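Local coordinates for ectonucleotide pyrophosphatase/phosphodiesterase family member 5 (PDB 5VEO), which probably hydrolyses nucleotide phosphodiester and pyrophosphate bonds as a zinc-dependent ectoenzyme of the alkaline phosphatase superfamily, with a restricted range of nucleotide substrates, at residues A[235-247]-A[267-279]. The protein carries 1 engineered substitution. Sequence-based numbering, arbitrary orientation.
Sequences VIELDRYLDKEHY and EVYDALAGAHPNL. With NAG (2-acetamido-2-deoxy-beta-D-glucopyranose), chain B.
Tyr241 lays its ring against the turn that follows helix 265-272, with Ala275 CB over one face, 4.1 Å from the ring centroid in a CH-pi contact; a small methyl suits this spot because it lets the backbone come close. Leu272 CD1 meets Tyr241 CD2 at 4.0 Å, and the hydroxyl reaches the edge of the His276 ring. Ile236, on strand 235-237, which pairs with strand 311-313, sets CG1 almost exactly over the centre of the His276 imidazole, 3.5 Å from the centroid; a saturated CH2 suits that face. With CG beside its backbone N (chi1 -59°), Leu242 spreads its two methyls over the helix, CD2 to Ala271 CB at 3.7 Å and CD1 to Leu272 CD2, as suits a branched leucine. Val268 and Leu272 also pack on Ile258 of strand 255-260. His276 is pinned too by its own turn, since ND1 accepts a hydrogen bond from the backbone N of Asn278, the glycosylated asparagine, at 3.0 Å. Replacing His276 by an alanine is likely to leave Ile236 without its aromatic platform and the Asn278 amide without its acceptor, freeing the turn to shift. At the far end His246 ND1 donates to the syn lone pair of Glu267 OE2 (2.6 Å, 168°), nearly in the ring plane, and a water links that oxygen to Asp243 N. Apolar and CH-pi packing thus runs from strand to loop, closed by this hydrogen bond, whose carboxylate is likely to favour a protonated His246.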
loop_
_atom_site.group_PDB
_atom_site.type_symbol
_atom_site.label_atom_id
_atom_site.label_comp_id
_atom_site.label_asym_id
_atom_site.label_seq_id
_atom_site.Cartn_x
_atom_site.Cartn_y
_atom_site.Cartn_z
ATOM N N VAL A 235 -13.073 -19.900 7.920
ATOM C CA VAL A 235 -12.957 -20.064 6.474
ATOM C C VAL A 235 -14.347 -20.082 5.843
ATOM O O VAL A 235 -15.252 -20.779 6.321
ATOM C CB VAL A 235 -12.186 -21.348 6.120
ATOM C CG1 VAL A 235 -12.284 -21.643 4.655
ATOM C CG2 VAL A 235 -10.727 -21.215 6.531
ATOM N N ILE A 236 -14.496 -19.337 4.753
ATOM C CA ILE A 236 -15.662 -19.396 3.880
ATOM C C ILE A 236 -15.216 -20.107 2.611
ATOM O O ILE A 236 -14.308 -19.634 1.921
ATOM C CB ILE A 236 -16.203 -17.996 3.557
ATOM C CG1 ILE A 236 -16.528 -17.223 4.838
ATOM C CG2 ILE A 236 -17.419 -18.091 2.651
ATOM C CD1 ILE A 236 -15.996 -15.838 4.835
ATOM N N GLU A 237 -15.834 -21.240 2.306
ATOM C CA GLU A 237 -15.418 -22.063 1.176
ATOM C C GLU A 237 -16.450 -21.906 0.059
ATOM O O GLU A 237 -17.594 -22.351 0.196
ATOM C CB GLU A 237 -15.257 -23.520 1.591
ATOM C CG GLU A 237 -14.581 -24.351 0.537
ATOM C CD GLU A 237 -14.458 -25.818 0.935
ATOM O OE1 GLU A 237 -14.335 -26.102 2.155
ATOM O OE2 GLU A 237 -14.481 -26.681 0.026
ATOM N N LEU A 238 -16.041 -21.268 -1.039
ATOM C CA LEU A 238 -17.007 -20.866 -2.057
ATOM C C LEU A 238 -17.676 -22.065 -2.703
ATOM O O LEU A 238 -18.850 -21.988 -3.078
ATOM C CB LEU A 238 -16.334 -20.019 -3.137
ATOM C CG LEU A 238 -15.805 -18.652 -2.680
ATOM C CD1 LEU A 238 -15.124 -17.879 -3.798
ATOM C CD2 LEU A 238 -16.913 -17.813 -2.079
ATOM N N ASP A 239 -16.955 -23.173 -2.856
ATOM C CA ASP A 239 -17.564 -24.284 -3.569
ATOM C C ASP A 239 -18.594 -25.023 -2.724
ATOM O O ASP A 239 -19.235 -25.958 -3.229
ATOM C CB ASP A 239 -16.470 -25.212 -4.119
ATOM C CG ASP A 239 -15.697 -25.948 -3.053
ATOM O OD1 ASP A 239 -15.876 -25.652 -1.853
ATOM O OD2 ASP A 239 -14.886 -26.827 -3.440
ATOM N N ARG A 240 -18.819 -24.595 -1.481
ATOM C CA ARG A 240 -19.996 -25.038 -0.747
ATOM C C ARG A 240 -21.269 -24.382 -1.264
ATOM O O ARG A 240 -22.365 -24.896 -1.012
ATOM C CB ARG A 240 -19.848 -24.734 0.741
ATOM C CG ARG A 240 -18.845 -25.628 1.493
ATOM C CD ARG A 240 -18.981 -25.483 3.021
ATOM N NE ARG A 240 -20.383 -25.332 3.421
ATOM C CZ ARG A 240 -20.822 -25.135 4.659
ATOM N NH1 ARG A 240 -19.978 -25.059 5.680
ATOM N NH2 ARG A 240 -22.126 -25.012 4.865
ATOM N N TYR A 241 -21.147 -23.279 -1.996
ATOM C CA TYR A 241 -22.280 -22.485 -2.459
ATOM C C TYR A 241 -22.365 -22.350 -3.966
ATOM O O TYR A 241 -23.477 -22.256 -4.497
ATOM C CB TYR A 241 -22.205 -21.066 -1.877
ATOM C CG TYR A 241 -21.849 -21.065 -0.415
ATOM C CD1 TYR A 241 -22.762 -21.487 0.535
ATOM C CD2 TYR A 241 -20.589 -20.669 0.013
ATOM C CE1 TYR A 241 -22.437 -21.517 1.874
ATOM C CE2 TYR A 241 -20.259 -20.680 1.349
ATOM C CZ TYR A 241 -21.185 -21.107 2.276
ATOM O OH TYR A 241 -20.846 -21.114 3.605
ATOM N N LEU A 242 -21.227 -22.312 -4.657
ATOM C CA LEU A 242 -21.149 -21.929 -6.057
ATOM C C LEU A 242 -20.531 -23.048 -6.869
ATOM O O LEU A 242 -19.605 -23.730 -6.411
ATOM C CB LEU A 242 -20.285 -20.675 -6.268
ATOM C CG LEU A 242 -20.627 -19.356 -5.593
ATOM C CD1 LEU A 242 -19.576 -18.284 -5.940
ATOM C CD2 LEU A 242 -22.004 -18.906 -6.013
ATOM N N ASP A 243 -21.045 -23.206 -8.087
ATOM C CA ASP A 243 -20.452 -24.076 -9.086
ATOM C C ASP A 243 -19.264 -23.364 -9.722
ATOM O O ASP A 243 -19.433 -22.331 -10.375
ATOM C CB ASP A 243 -21.526 -24.421 -10.116
ATOM C CG ASP A 243 -21.030 -25.327 -11.211
ATOM O OD1 ASP A 243 -19.801 -25.462 -11.387
ATOM O OD2 ASP A 243 -21.905 -25.893 -11.915
ATOM N N LYS A 244 -18.060 -23.913 -9.528
ATOM C CA LYS A 244 -16.839 -23.269 -10.005
ATOM C C LYS A 244 -16.831 -23.051 -11.513
ATOM O O LYS A 244 -16.095 -22.182 -11.996
ATOM C CB LYS A 244 -15.625 -24.106 -9.599
ATOM C CG LYS A 244 -15.572 -25.484 -10.252
ATOM C CD LYS A 244 -14.448 -26.348 -9.671
ATOM C CE LYS A 244 -14.424 -27.756 -10.272
ATOM N NZ LYS A 244 -14.415 -27.743 -11.761
ATOM N N GLU A 245 -17.619 -23.809 -12.273
ATOM C CA GLU A 245 -17.671 -23.622 -13.718
ATOM C C GLU A 245 -18.447 -22.384 -14.132
ATOM O O GLU A 245 -18.410 -22.017 -15.309
ATOM C CB GLU A 245 -18.319 -24.828 -14.402
ATOM C CG GLU A 245 -17.620 -26.145 -14.175
ATOM C CD GLU A 245 -16.196 -26.156 -14.695
ATOM O OE1 GLU A 245 -15.937 -25.530 -15.748
ATOM O OE2 GLU A 245 -15.333 -26.792 -14.048
ATOM N N HIS A 246 -19.159 -21.740 -13.216
ATOM C CA HIS A 246 -20.087 -20.686 -13.591
ATOM C C HIS A 246 -19.589 -19.297 -13.241
ATOM O O HIS A 246 -20.344 -18.332 -13.383
ATOM C CB HIS A 246 -21.448 -20.950 -12.951
ATOM C CG HIS A 246 -22.148 -22.138 -13.533
ATOM N ND1 HIS A 246 -23.308 -22.658 -13.002
ATOM C CD2 HIS A 246 -21.847 -22.907 -14.606
ATOM C CE1 HIS A 246 -23.692 -23.697 -13.722
ATOM N NE2 HIS A 246 -22.826 -23.865 -14.705
ATOM N N TYR A 247 -18.343 -19.164 -12.789
ATOM C CA TYR A 247 -17.771 -17.848 -12.549
ATOM C C TYR A 247 -16.253 -17.931 -12.636
ATOM O O TYR A 247 -15.660 -19.013 -12.581
ATOM C CB TYR A 247 -18.201 -17.298 -11.186
ATOM C CG TYR A 247 -17.617 -18.055 -10.009
ATOM C CD1 TYR A 247 -18.164 -19.264 -9.597
ATOM C CD2 TYR A 247 -16.517 -17.563 -9.316
ATOM C CE1 TYR A 247 -17.638 -19.967 -8.524
ATOM C CE2 TYR A 247 -15.982 -18.257 -8.233
ATOM C CZ TYR A 247 -16.555 -19.452 -7.836
ATOM O OH TYR A 247 -16.017 -20.154 -6.778
ATOM N N GLU A 267 -27.685 -16.464 -10.649
ATOM C CA GLU A 267 -27.356 -17.721 -10.001
ATOM C C GLU A 267 -26.276 -17.512 -8.953
ATOM O O GLU A 267 -26.400 -17.973 -7.812
ATOM C CB GLU A 267 -26.875 -18.734 -11.029
ATOM C CG GLU A 267 -26.345 -20.011 -10.391
ATOM C CD GLU A 267 -25.763 -20.979 -11.388
ATOM O OE1 GLU A 267 -26.396 -21.211 -12.438
ATOM O OE2 GLU A 267 -24.671 -21.521 -11.125
ATOM N N VAL A 268 -25.198 -16.832 -9.342
ATOM C CA VAL A 268 -24.062 -16.624 -8.445
ATOM C C VAL A 268 -24.457 -15.716 -7.297
ATOM O O VAL A 268 -24.179 -16.004 -6.126
ATOM C CB VAL A 268 -22.873 -16.054 -9.234
ATOM C CG1 VAL A 268 -21.741 -15.633 -8.295
ATOM C CG2 VAL A 268 -22.378 -17.086 -10.205
ATOM N N TYR A 269 -25.112 -14.603 -7.610
ATOM C CA TYR A 269 -25.499 -13.680 -6.557
ATOM C C TYR A 269 -26.469 -14.334 -5.575
ATOM O O TYR A 269 -26.294 -14.214 -4.359
ATOM C CB TYR A 269 -26.096 -12.411 -7.158
ATOM C CG TYR A 269 -26.461 -11.419 -6.093
ATOM C CD1 TYR A 269 -27.744 -11.370 -5.585
ATOM C CD2 TYR A 269 -25.513 -10.558 -5.564
ATOM C CE1 TYR A 269 -28.084 -10.477 -4.592
ATOM C CE2 TYR A 269 -25.840 -9.661 -4.570
ATOM C CZ TYR A 269 -27.131 -9.622 -4.092
ATOM O OH TYR A 269 -27.461 -8.733 -3.102
ATOM N N ASP A 270 -27.501 -15.036 -6.083
ATOM C CA ASP A 270 -28.512 -15.605 -5.190
ATOM C C ASP A 270 -27.948 -16.737 -4.338
ATOM O O ASP A 270 -28.402 -16.946 -3.204
ATOM C CB ASP A 270 -29.711 -16.135 -5.979
ATOM C CG ASP A 270 -30.507 -15.042 -6.645
ATOM O OD1 ASP A 270 -30.312 -13.855 -6.314
ATOM O OD2 ASP A 270 -31.346 -15.384 -7.503
ATOM N N ALA A 271 -26.981 -17.488 -4.875
ATOM C CA ALA A 271 -26.350 -18.560 -4.116
ATOM C C ALA A 271 -25.432 -18.017 -3.030
ATOM O O ALA A 271 -25.297 -18.638 -1.973
ATOM C CB ALA A 271 -25.546 -19.460 -5.045
ATOM N N LEU A 272 -24.803 -16.871 -3.265
ATOM C CA LEU A 272 -23.767 -16.384 -2.361
ATOM C C LEU A 272 -24.258 -15.320 -1.389
ATOM O O LEU A 272 -23.807 -15.296 -0.233
ATOM C CB LEU A 272 -22.587 -15.845 -3.181
ATOM C CG LEU A 272 -21.252 -15.806 -2.457
ATOM C CD1 LEU A 272 -20.787 -17.208 -2.055
ATOM C CD2 LEU A 272 -20.217 -15.134 -3.351
ATOM N N ALA A 273 -25.207 -14.475 -1.796
ATOM C CA ALA A 273 -25.657 -13.405 -0.917
ATOM C C ALA A 273 -26.396 -13.989 0.280
ATOM O O ALA A 273 -27.371 -14.729 0.121
ATOM C CB ALA A 273 -26.557 -12.428 -1.667
ATOM N N GLY A 274 -25.943 -13.638 1.480
ATOM C CA GLY A 274 -26.551 -14.155 2.694
ATOM C C GLY A 274 -26.242 -15.601 2.996
ATOM O O GLY A 274 -26.818 -16.164 3.939
ATOM N N ALA A 275 -25.310 -16.212 2.260
ATOM C CA ALA A 275 -25.020 -17.625 2.438
ATOM C C ALA A 275 -24.138 -17.889 3.651
ATOM O O ALA A 275 -24.251 -18.946 4.286
ATOM C CB ALA A 275 -24.344 -18.162 1.187
ATOM N N HIS A 276 -23.249 -16.955 3.969
ATOM C CA HIS A 276 -22.368 -17.069 5.117
ATOM C C HIS A 276 -22.414 -15.756 5.889
ATOM O O HIS A 276 -22.328 -14.680 5.277
ATOM C CB HIS A 276 -20.940 -17.383 4.682
ATOM C CG HIS A 276 -20.064 -17.791 5.815
ATOM N ND1 HIS A 276 -19.642 -16.902 6.778
ATOM C CD2 HIS A 276 -19.574 -19.003 6.171
ATOM C CE1 HIS A 276 -18.923 -17.550 7.677
ATOM N NE2 HIS A 276 -18.857 -18.826 7.327
ATOM N N PRO A 277 -22.552 -15.794 7.219
ATOM C CA PRO A 277 -22.723 -14.543 7.982
ATOM C C PRO A 277 -21.539 -13.603 7.884
ATOM O O PRO A 277 -21.699 -12.393 8.107
ATOM C CB PRO A 277 -22.922 -15.033 9.425
ATOM C CG PRO A 277 -22.349 -16.433 9.450
ATOM C CD PRO A 277 -22.604 -16.989 8.080
ATOM N N ASN A 278 -20.352 -14.114 7.559
ATOM C CA ASN A 278 -19.148 -13.289 7.542
ATOM C C ASN A 278 -18.668 -12.989 6.130
ATOM O O ASN A 278 -17.540 -12.516 5.941
ATOM C CB ASN A 278 -18.049 -13.953 8.372
ATOM C CG ASN A 278 -18.484 -14.122 9.808
ATOM O OD1 ASN A 278 -18.700 -15.230 10.277
ATOM N ND2 ASN A 278 -18.653 -12.997 10.503
ATOM N N LEU A 279 -19.522 -13.187 5.140
ATOM C CA LEU A 279 -19.226 -12.816 3.762
ATOM C C LEU A 279 -20.347 -11.910 3.276
ATOM O O LEU A 279 -21.487 -12.360 3.110
ATOM C CB LEU A 279 -19.102 -14.045 2.868
ATOM C CG LEU A 279 -18.680 -13.712 1.446
ATOM C CD1 LEU A 279 -17.212 -13.259 1.370
ATOM C CD2 LEU A 279 -18.897 -14.909 0.582
HETATM C C1 NAG B . -19.109 -12.983 11.865
HETATM C C2 NAG B . -18.873 -11.647 12.535
HETATM C C3 NAG B . -19.548 -11.599 13.915
HETATM C C4 NAG B . -20.989 -12.104 13.890
HETATM C C5 NAG B . -21.092 -13.409 13.122
HETATM C C6 NAG B . -22.523 -13.869 12.916
HETATM C C7 NAG B . -16.824 -10.269 12.402
HETATM C C8 NAG B . -15.345 -10.244 12.668
HETATM N N2 NAG B . -17.439 -11.420 12.679
HETATM O O3 NAG B . -19.543 -10.255 14.372
HETATM O O4 NAG B . -21.412 -12.348 15.236
HETATM O O5 NAG B . -20.535 -13.259 11.817
HETATM O O6 NAG B . -22.521 -15.280 12.770
HETATM O O7 NAG B . -17.419 -9.291 11.975
HETATM O O HOH W 1 -22.656 -21.020 5.239
HETATM O O HOH W 2 -23.297 -21.427 -8.745
#